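Local structure of enolase-phosphatase E1 (2G80) at residues A[140-145]-A[173-178]; A[205-210]-A[223-228]. The protein probably catalyses both the enolization and the dephosphorylation of 2,3-diketo-5-methylthiopentyl-1-phosphate to an acireductone in the methionine salvage pathway, using magnesium. All coordinates share one frame; numbering follows the deposited sequence.

Contact 1 (A[140-145]-A[173-178])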
ATOM      1  N   VAL A 140       9.056 -12.682  -2.705  1.00 36.01           N
ATOM      2  CA  VAL A 140       8.144 -11.574  -2.991  1.00 35.61           C
ATOM      3  C   VAL A 140       8.301 -10.476  -1.943  1.00 33.62           C
ATOM      4  O   VAL A 140       8.069 -10.726  -0.774  1.00 35.48           O
ATOM      5  CB  VAL A 140       6.673 -12.039  -2.988  1.00 37.89           C
ATOM      6  CG1 VAL A 140       5.684 -10.827  -3.150  1.00 37.06           C
ATOM      7  CG2 VAL A 140       6.454 -13.094  -4.086  1.00 41.50           C
ATOM      8  N   PHE A 141       8.628  -9.272  -2.418  1.00 32.12           N
ATOM      9  CA  PHE A 141       8.769  -8.061  -1.641  1.00 32.52           C
ATOM     10  C   PHE A 141       7.799  -6.994  -2.147  1.00 30.98           C
ATOM     11  O   PHE A 141       7.521  -6.902  -3.344  1.00 30.33           O
ATOM     12  CB  PHE A 141      10.214  -7.542  -1.715  1.00 32.61           C
ATOM     13  CG  PHE A 141      11.209  -8.473  -1.098  1.00 30.75           C
ATOM     14  CD1 PHE A 141      11.607  -8.300   0.208  1.00 33.82           C
ATOM     15  CD2 PHE A 141      11.698  -9.566  -1.811  1.00 38.55           C
ATOM     16  CE1 PHE A 141      12.509  -9.154   0.796  1.00 39.59           C
ATOM     17  CE2 PHE A 141      12.614 -10.447  -1.235  1.00 37.21           C
ATOM     18  CZ  PHE A 141      13.024 -10.247   0.063  1.00 39.66           C
ATOM     19  N   ILE A 142       7.285  -6.197  -1.220  1.00 32.60           N
ATOM     20  CA  ILE A 142       6.346  -5.111  -1.523  1.00 32.84           C
ATOM     21  C   ILE A 142       7.086  -3.773  -1.381  1.00 33.82           C
ATOM     22  O   ILE A 142       7.946  -3.646  -0.504  1.00 31.18           O
ATOM     23  CB  ILE A 142       5.113  -5.164  -0.574  1.00 33.27           C
ATOM     24  CG1 ILE A 142       4.462  -6.566  -0.558  1.00 36.89           C
ATOM     25  CG2 ILE A 142       4.054  -4.128  -0.969  1.00 34.33           C
ATOM     26  CD1 ILE A 142       3.873  -7.054  -1.873  1.00 27.73           C
ATOM     27  N   TYR A 143       6.813  -2.833  -2.306  1.00 32.54           N
ATOM     28  CA  TYR A 143       7.304  -1.445  -2.236  1.00 33.82           C
ATOM     29  C   TYR A 143       6.124  -0.513  -2.500  1.00 34.71           C
ATOM     30  O   TYR A 143       5.557  -0.547  -3.594  1.00 32.61           O
ATOM     31  CB  TYR A 143       8.426  -1.181  -3.241  1.00 33.89           C
ATOM     32  CG  TYR A 143       9.099   0.199  -3.215  1.00 30.07           C
ATOM     33  CD1 TYR A 143       9.262   0.937  -2.019  1.00 39.97           C
ATOM     34  CD2 TYR A 143       9.719   0.697  -4.365  1.00 30.65           C
ATOM     35  CE1 TYR A 143       9.939   2.177  -2.002  1.00 36.61           C
ATOM     36  CE2 TYR A 143      10.422   1.911  -4.346  1.00 36.35           C
ATOM     37  CZ  TYR A 143      10.529   2.644  -3.175  1.00 35.87           C
ATOM     38  OH  TYR A 143      11.190   3.832  -3.204  1.00 31.00           O
ATOM     39  N   SER A 144       5.773   0.319  -1.514  1.00 35.12           N
ATOM     40  CA  SER A 144       4.614   1.226  -1.618  1.00 38.90           C
ATOM     41  C   SER A 144       4.825   2.580  -0.921  1.00 37.40           C
ATOM     42  O   SER A 144       5.726   2.713  -0.134  1.00 39.21           O
ATOM     43  CB  SER A 144       3.383   0.515  -1.011  1.00 40.03           C
ATOM     44  OG  SER A 144       2.187   1.248  -1.237  1.00 47.85           O
ATOM     45  N   SER A 145       3.978   3.569  -1.225  1.00 40.13           N
ATOM     46  CA  SER A 145       3.990   4.886  -0.517  1.00 44.06           C
ATOM     47  C   SER A 145       3.468   4.732   0.922  1.00 45.58           C
ATOM     48  O   SER A 145       3.875   5.479   1.820  1.00 50.56           O
ATOM     49  CB  SER A 145       3.167   5.948  -1.264  1.00 44.19           C
ATOM     50  OG  SER A 145       1.808   5.548  -1.415  1.00 52.87           O
ATOM     51  N   SER A 173       2.290 -14.370   5.722  1.00 38.53           N
ATOM     52  CA  SER A 173       3.200 -15.523   5.682  1.00 40.26           C
ATOM     53  C   SER A 173       3.789 -15.786   4.267  1.00 37.72           C
ATOM     54  O   SER A 173       4.716 -16.537   4.166  1.00 35.66           O
ATOM     55  CB  SER A 173       2.561 -16.794   6.255  1.00 41.83           C
ATOM     56  OG  SER A 173       1.596 -17.316   5.357  1.00 52.29           O
ATOM     57  N   TYR A 174       3.272 -15.155   3.206  1.00 36.99           N
ATOM     58  CA  TYR A 174       3.807 -15.312   1.839  1.00 36.99           C
ATOM     59  C   TYR A 174       4.680 -14.158   1.354  1.00 36.79           C
ATOM     60  O   TYR A 174       5.284 -14.276   0.314  1.00 37.46           O
ATOM     61  CB  TYR A 174       2.682 -15.549   0.851  1.00 36.44           C
ATOM     62  CG  TYR A 174       1.813 -16.720   1.246  1.00 38.42           C
ATOM     63  CD1 TYR A 174       2.155 -18.038   0.912  1.00 38.23           C
ATOM     64  CD2 TYR A 174       0.651 -16.507   1.979  1.00 38.10           C
ATOM     65  CE1 TYR A 174       1.329 -19.125   1.311  1.00 34.99           C
ATOM     66  CE2 TYR A 174      -0.174 -17.556   2.384  1.00 38.24           C
ATOM     67  CZ  TYR A 174       0.161 -18.858   2.049  1.00 40.47           C
ATOM     68  OH  TYR A 174      -0.693 -19.850   2.460  1.00 40.35           O
ATOM     69  N   ILE A 175       4.771 -13.076   2.126  1.00 35.31           N
ATOM     70  CA  ILE A 175       5.522 -11.880   1.777  1.00 33.50           C
ATOM     71  C   ILE A 175       6.853 -11.913   2.521  1.00 33.27           C
ATOM     72  O   ILE A 175       6.882 -12.044   3.733  1.00 31.92           O
ATOM     73  CB  ILE A 175       4.675 -10.613   2.063  1.00 31.74           C
ATOM     74  CG1 ILE A 175       3.460 -10.618   1.109  1.00 36.90           C
ATOM     75  CG2 ILE A 175       5.494  -9.339   1.826  1.00 31.98           C
ATOM     76  CD1 ILE A 175       2.355  -9.671   1.475  1.00 41.48           C
ATOM     77  N   ASP A 176       7.957 -11.795   1.786  1.00 33.45           N
ATOM     78  CA  ASP A 176       9.296 -11.835   2.381  1.00 33.12           C
ATOM     79  C   ASP A 176       9.814 -10.505   2.916  1.00 35.73           C
ATOM     80  O   ASP A 176      10.793 -10.469   3.679  1.00 36.86           O
ATOM     81  CB  ASP A 176      10.247 -12.481   1.392  1.00 35.46           C
ATOM     82  CG  ASP A 176       9.792 -13.872   1.035  1.00 33.68           C
ATOM     83  OD1 ASP A 176       9.881 -14.758   1.910  1.00 50.74           O
ATOM     84  OD2 ASP A 176       9.243 -14.051  -0.064  1.00 41.98           O
ATOM     85  N   GLY A 177       9.166  -9.411   2.534  1.00 34.90           N
ATOM     86  CA  GLY A 177       9.595  -8.106   2.997  1.00 34.25           C
ATOM     87  C   GLY A 177       8.757  -6.982   2.440  1.00 32.95           C
ATOM     88  O   GLY A 177       8.009  -7.164   1.503  1.00 32.53           O
ATOM     89  N   TYR A 178       8.925  -5.822   3.045  1.00 33.15           N
ATOM     90  CA  TYR A 178       8.149  -4.630   2.761  1.00 35.34           C
ATOM     91  C   TYR A 178       9.093  -3.462   2.726  1.00 34.25           C
ATOM     92  O   TYR A 178       9.962  -3.379   3.582  1.00 33.46           O
ATOM     93  CB  TYR A 178       7.139  -4.365   3.893  1.00 37.27           C
ATOM     94  CG  TYR A 178       6.271  -5.547   4.217  1.00 38.72           C
ATOM     95  CD1 TYR A 178       6.678  -6.493   5.170  1.00 45.75           C
ATOM     96  CD2 TYR A 178       5.043  -5.730   3.591  1.00 34.51           C
ATOM     97  CE1 TYR A 178       5.871  -7.620   5.464  1.00 38.21           C
ATOM     98  CE2 TYR A 178       4.226  -6.852   3.879  1.00 37.09           C
ATOM     99  CZ  TYR A 178       4.666  -7.788   4.810  1.00 37.27           C
ATOM    100  OH  TYR A 178       3.890  -8.879   5.101  1.00 47.32           O
TER
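D176 binds both backbone polar groups of V140. Its carboxylate oxygen OD2 receives V140 N at 3.0 Å, through the anti lone pair and almost straight (171°), while D176 N donates to V140 O at 2.8 Å, nearly along the C=O axis. Chi1 of -59° sets CG of D176 beside its own backbone N, and the turn about chi2 (-70°) then carries OD2 to V140 N. These bonds begin the pairing of two parallel strands, 140-143 and 177-179, linked through helix 148-156 in a beta-alpha-beta unit of the Rossmann-like HAD fold. The pairing continues one step on: I142 N donates to G177 O at 3.0 Å, with the donor tilted out of the carbonyl plane, and I142 lies level with Y178. F141 turns its own backbone N-H and C=O the other way, to strand 33-36.

Side chains pack on both faces of the sheet. On the face of F141, D176 CB sits over the phenylalanine ring toward its rim, a CH-pi contact of 4.1 Å from CB to the ring centroid, and the two side chains cross at about a right angle. Having no side chain, G177 can bring its CA to 3.4 Å from F141 CD1, where a CB would collide with the ring. Helix 190-200 meets F141 through I200. On the face of I142, CG1 of I142 touches CG2 of I175 at 3.8 Å, and this same CG2 lies above one face of the Y178 ring; Q151 and F155 of helix 148-156 close over this group. Farther along the same segment come S144 and S145, predicted to bind substrate, and S144 OG is hydrogen-bonded to the magnesium ligand E39. Back on the sheet, the Y178 ring reaches the isoleucine with its CD2, 4.2 Å from I142 CB.

Contact 2 (A[205-210]-A[223-228])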
ATOM      1  N   SER A 205      19.446  -8.097 -12.346  1.00 37.79           N
ATOM      2  CA  SER A 205      18.948  -8.924 -13.473  1.00 40.34           C
ATOM      3  C   SER A 205      17.997 -10.057 -13.038  1.00 37.93           C
ATOM      4  O   SER A 205      17.153 -10.453 -13.817  1.00 39.41           O
ATOM      5  CB  SER A 205      20.125  -9.500 -14.277  1.00 39.96           C
ATOM      6  OG  SER A 205      20.992 -10.202 -13.404  1.00 37.23           O
ATOM      7  N   GLU A 206      18.120 -10.523 -11.791  1.00 38.03           N
ATOM      8  CA  GLU A 206      17.239 -11.544 -11.211  1.00 39.36           C
ATOM      9  C   GLU A 206      15.926 -10.987 -10.608  1.00 38.03           C
ATOM     10  O   GLU A 206      15.121 -11.780 -10.100  1.00 35.33           O
ATOM     11  CB  GLU A 206      17.964 -12.312 -10.093  1.00 37.27           C
ATOM     12  CG  GLU A 206      19.199 -13.115 -10.499  1.00 45.79           C
ATOM     13  CD  GLU A 206      19.999 -13.637  -9.277  1.00 50.82           C
ATOM     14  OE1 GLU A 206      19.750 -13.202  -8.107  1.00 62.33           O
ATOM     15  OE2 GLU A 206      20.910 -14.474  -9.496  1.00 67.09           O
ATOM     16  N   VAL A 207      15.714  -9.658 -10.630  1.00 36.50           N
ATOM     17  CA  VAL A 207      14.514  -9.035 -10.038  1.00 35.35           C
ATOM     18  C   VAL A 207      13.552  -8.544 -11.128  1.00 34.47           C
ATOM     19  O   VAL A 207      14.003  -7.947 -12.088  1.00 33.04           O
ATOM     20  CB  VAL A 207      14.878  -7.852  -9.078  1.00 34.64           C
ATOM     21  CG1 VAL A 207      13.630  -7.314  -8.341  1.00 28.66           C
ATOM     22  CG2 VAL A 207      15.928  -8.292  -8.048  1.00 36.47           C
ATOM     23  N   LEU A 208      12.255  -8.863 -11.006  1.00 32.69           N
ATOM     24  CA  LEU A 208      11.204  -8.237 -11.845  1.00 33.30           C
ATOM     25  C   LEU A 208      10.366  -7.291 -10.949  1.00 34.56           C
ATOM     26  O   LEU A 208       9.812  -7.722  -9.925  1.00 34.25           O
ATOM     27  CB  LEU A 208      10.270  -9.253 -12.501  1.00 34.71           C
ATOM     28  CG  LEU A 208       9.142  -8.707 -13.403  1.00 31.68           C
ATOM     29  CD1 LEU A 208       9.700  -7.943 -14.578  1.00 34.73           C
ATOM     30  CD2 LEU A 208       8.215  -9.839 -13.900  1.00 33.56           C
ATOM     31  N   PHE A 209      10.267  -6.022 -11.351  1.00 34.12           N
ATOM     32  CA  PHE A 209       9.460  -5.008 -10.655  1.00 32.21           C
ATOM     33  C   PHE A 209       8.177  -4.720 -11.468  1.00 32.83           C
ATOM     34  O   PHE A 209       8.250  -4.369 -12.655  1.00 29.19           O
ATOM     35  CB  PHE A 209      10.293  -3.744 -10.430  1.00 30.66           C
ATOM     36  CG  PHE A 209       9.531  -2.581  -9.830  1.00 29.82           C
ATOM     37  CD1 PHE A 209       8.698  -2.743  -8.719  1.00 35.13           C
ATOM     38  CD2 PHE A 209       9.718  -1.289 -10.330  1.00 35.39           C
ATOM     39  CE1 PHE A 209       8.037  -1.658  -8.151  1.00 33.20           C
ATOM     40  CE2 PHE A 209       9.055  -0.195  -9.779  1.00 35.40           C
ATOM     41  CZ  PHE A 209       8.230  -0.365  -8.687  1.00 33.41           C
ATOM     42  N   LEU A 210       7.027  -4.899 -10.815  1.00 32.03           N
ATOM     43  CA  LEU A 210       5.712  -4.691 -11.403  1.00 32.88           C
ATOM     44  C   LEU A 210       5.039  -3.476 -10.749  1.00 33.34           C
ATOM     45  O   LEU A 210       4.896  -3.399  -9.516  1.00 32.58           O
ATOM     46  CB  LEU A 210       4.845  -5.929 -11.249  1.00 32.25           C
ATOM     47  CG  LEU A 210       5.405  -7.211 -11.892  1.00 32.97           C
ATOM     48  CD1 LEU A 210       4.769  -8.460 -11.260  1.00 39.39           C
ATOM     49  CD2 LEU A 210       5.288  -7.196 -13.408  1.00 37.64           C
ATOM     50  N   VAL A 223      19.056   0.907 -12.447  1.00 32.91           N
ATOM     51  CA  VAL A 223      19.948  -0.046 -11.755  1.00 31.77           C
ATOM     52  C   VAL A 223      19.813  -1.499 -12.279  1.00 31.40           C
ATOM     53  O   VAL A 223      20.247  -2.429 -11.611  1.00 30.14           O
ATOM     54  CB  VAL A 223      19.815   0.033 -10.198  1.00 30.44           C
ATOM     55  CG1 VAL A 223      20.584   1.226  -9.670  1.00 32.88           C
ATOM     56  CG2 VAL A 223      18.340   0.011  -9.719  1.00 30.92           C
ATOM     57  N   GLY A 224      19.230  -1.671 -13.469  1.00 30.42           N
ATOM     58  CA  GLY A 224      19.164  -2.954 -14.155  1.00 33.12           C
ATOM     59  C   GLY A 224      18.058  -3.931 -13.807  1.00 34.91           C
ATOM     60  O   GLY A 224      18.057  -5.086 -14.305  1.00 34.24           O
ATOM     61  N   ILE A 225      17.109  -3.482 -12.991  1.00 34.71           N
ATOM     62  CA  ILE A 225      15.991  -4.320 -12.590  1.00 33.50           C
ATOM     63  C   ILE A 225      15.010  -4.438 -13.779  1.00 31.73           C
ATOM     64  O   ILE A 225      14.657  -3.427 -14.376  1.00 25.54           O
ATOM     65  CB  ILE A 225      15.257  -3.738 -11.343  1.00 34.45           C
ATOM     66  CG1 ILE A 225      16.202  -3.584 -10.127  1.00 29.04           C
ATOM     67  CG2 ILE A 225      13.988  -4.587 -10.996  1.00 36.36           C
ATOM     68  CD1 ILE A 225      15.534  -2.911  -8.945  1.00 34.83           C
ATOM     69  N   ALA A 226      14.555  -5.663 -14.076  1.00 34.07           N
ATOM     70  CA  ALA A 226      13.537  -5.910 -15.126  1.00 33.64           C
ATOM     71  C   ALA A 226      12.193  -5.309 -14.656  1.00 33.89           C
ATOM     72  O   ALA A 226      11.894  -5.249 -13.471  1.00 33.11           O
ATOM     73  CB  ALA A 226      13.409  -7.386 -15.439  1.00 34.07           C
ATOM     74  N   THR A 227      11.416  -4.831 -15.607  1.00 35.50           N
ATOM     75  CA  THR A 227      10.208  -4.068 -15.352  1.00 35.74           C
ATOM     76  C   THR A 227       9.036  -4.641 -16.123  1.00 36.10           C
ATOM     77  O   THR A 227       9.224  -5.216 -17.199  1.00 34.14           O
ATOM     78  CB  THR A 227      10.389  -2.605 -15.849  1.00 36.23           C
ATOM     79  OG1 THR A 227      10.746  -2.634 -17.238  1.00 40.03           O
ATOM     80  CG2 THR A 227      11.460  -1.915 -15.091  1.00 40.39           C
ATOM     81  N   GLY A 228       7.843  -4.465 -15.563  1.00 35.86           N
ATOM     82  CA  GLY A 228       6.577  -4.877 -16.209  1.00 37.53           C
ATOM     83  C   GLY A 228       5.512  -3.866 -15.824  1.00 35.93           C
ATOM     84  O   GLY A 228       5.446  -3.487 -14.637  1.00 33.73           O
TER
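The methyl CG2 of I225 touches both V207 and F209, 3.8 Å from V207 CG1 and equally far from F209 CB. CG2 stands anti to the backbone N of I225, directed at strand 207-211, and it also lies 3.5 Å from V207 O; the valine and isoleucine side chains cross obliquely. F209 offers only its CB to the isoleucine. With CG anti to the backbone N (chi1 175°), its ring leads away from strand 226-230 toward E216, L217 and A220 of helix 214-221, and meets the ring of Y193 on helix 190-200 with the planes at about 50°.

The other face of the sheet belongs to L208, L210 and A226. Here L208 swings CD1 back over the neighbouring strand, 3.8 Å from A226 CB and 3.6 Å from A226 C, while L210 brings CD2 to G228 CA. Between these two layers of side chains the parallel strands run in register, L208 beside A226, F209 beside T227 and L210 beside G228, as the strand pair of a right-handed beta-alpha-beta crossover through helix 214-221 in the HAD core. F209 is held through both its backbone polar atoms: its N donates to A226 O at 2.8 Å and nearly straight (171°), and its O accepts G228 N at 2.9 Å. The A226 N to V207 O bond before them is weak and bent. Strand 207-211 leads directly to D212, a magnesium ligand, and the F209 side chain comes within about 5 Å of that of D37, another ligand of the metal.

From the N terminus, strand 33-36 comes first and takes the middle of the parallel sheet. Strand 140-143 then joins one side of it, and contact 1 closes the loop that runs through helix 148-156 to strand 177-179, the outermost strand on that side within this chain. After helix 190-200 the chain returns to the other side of strand 33-36 with strand 207-211, and contact 2 closes a shorter loop through helix 214-221 to strand 226-230. The two loops follow in series, neither nested nor crossed. The centres of contact 1 and contact 2 lie about 15 Å apart. Strand 33-36 joins them, carrying the chain on to the magnesium ligands D37 and E39.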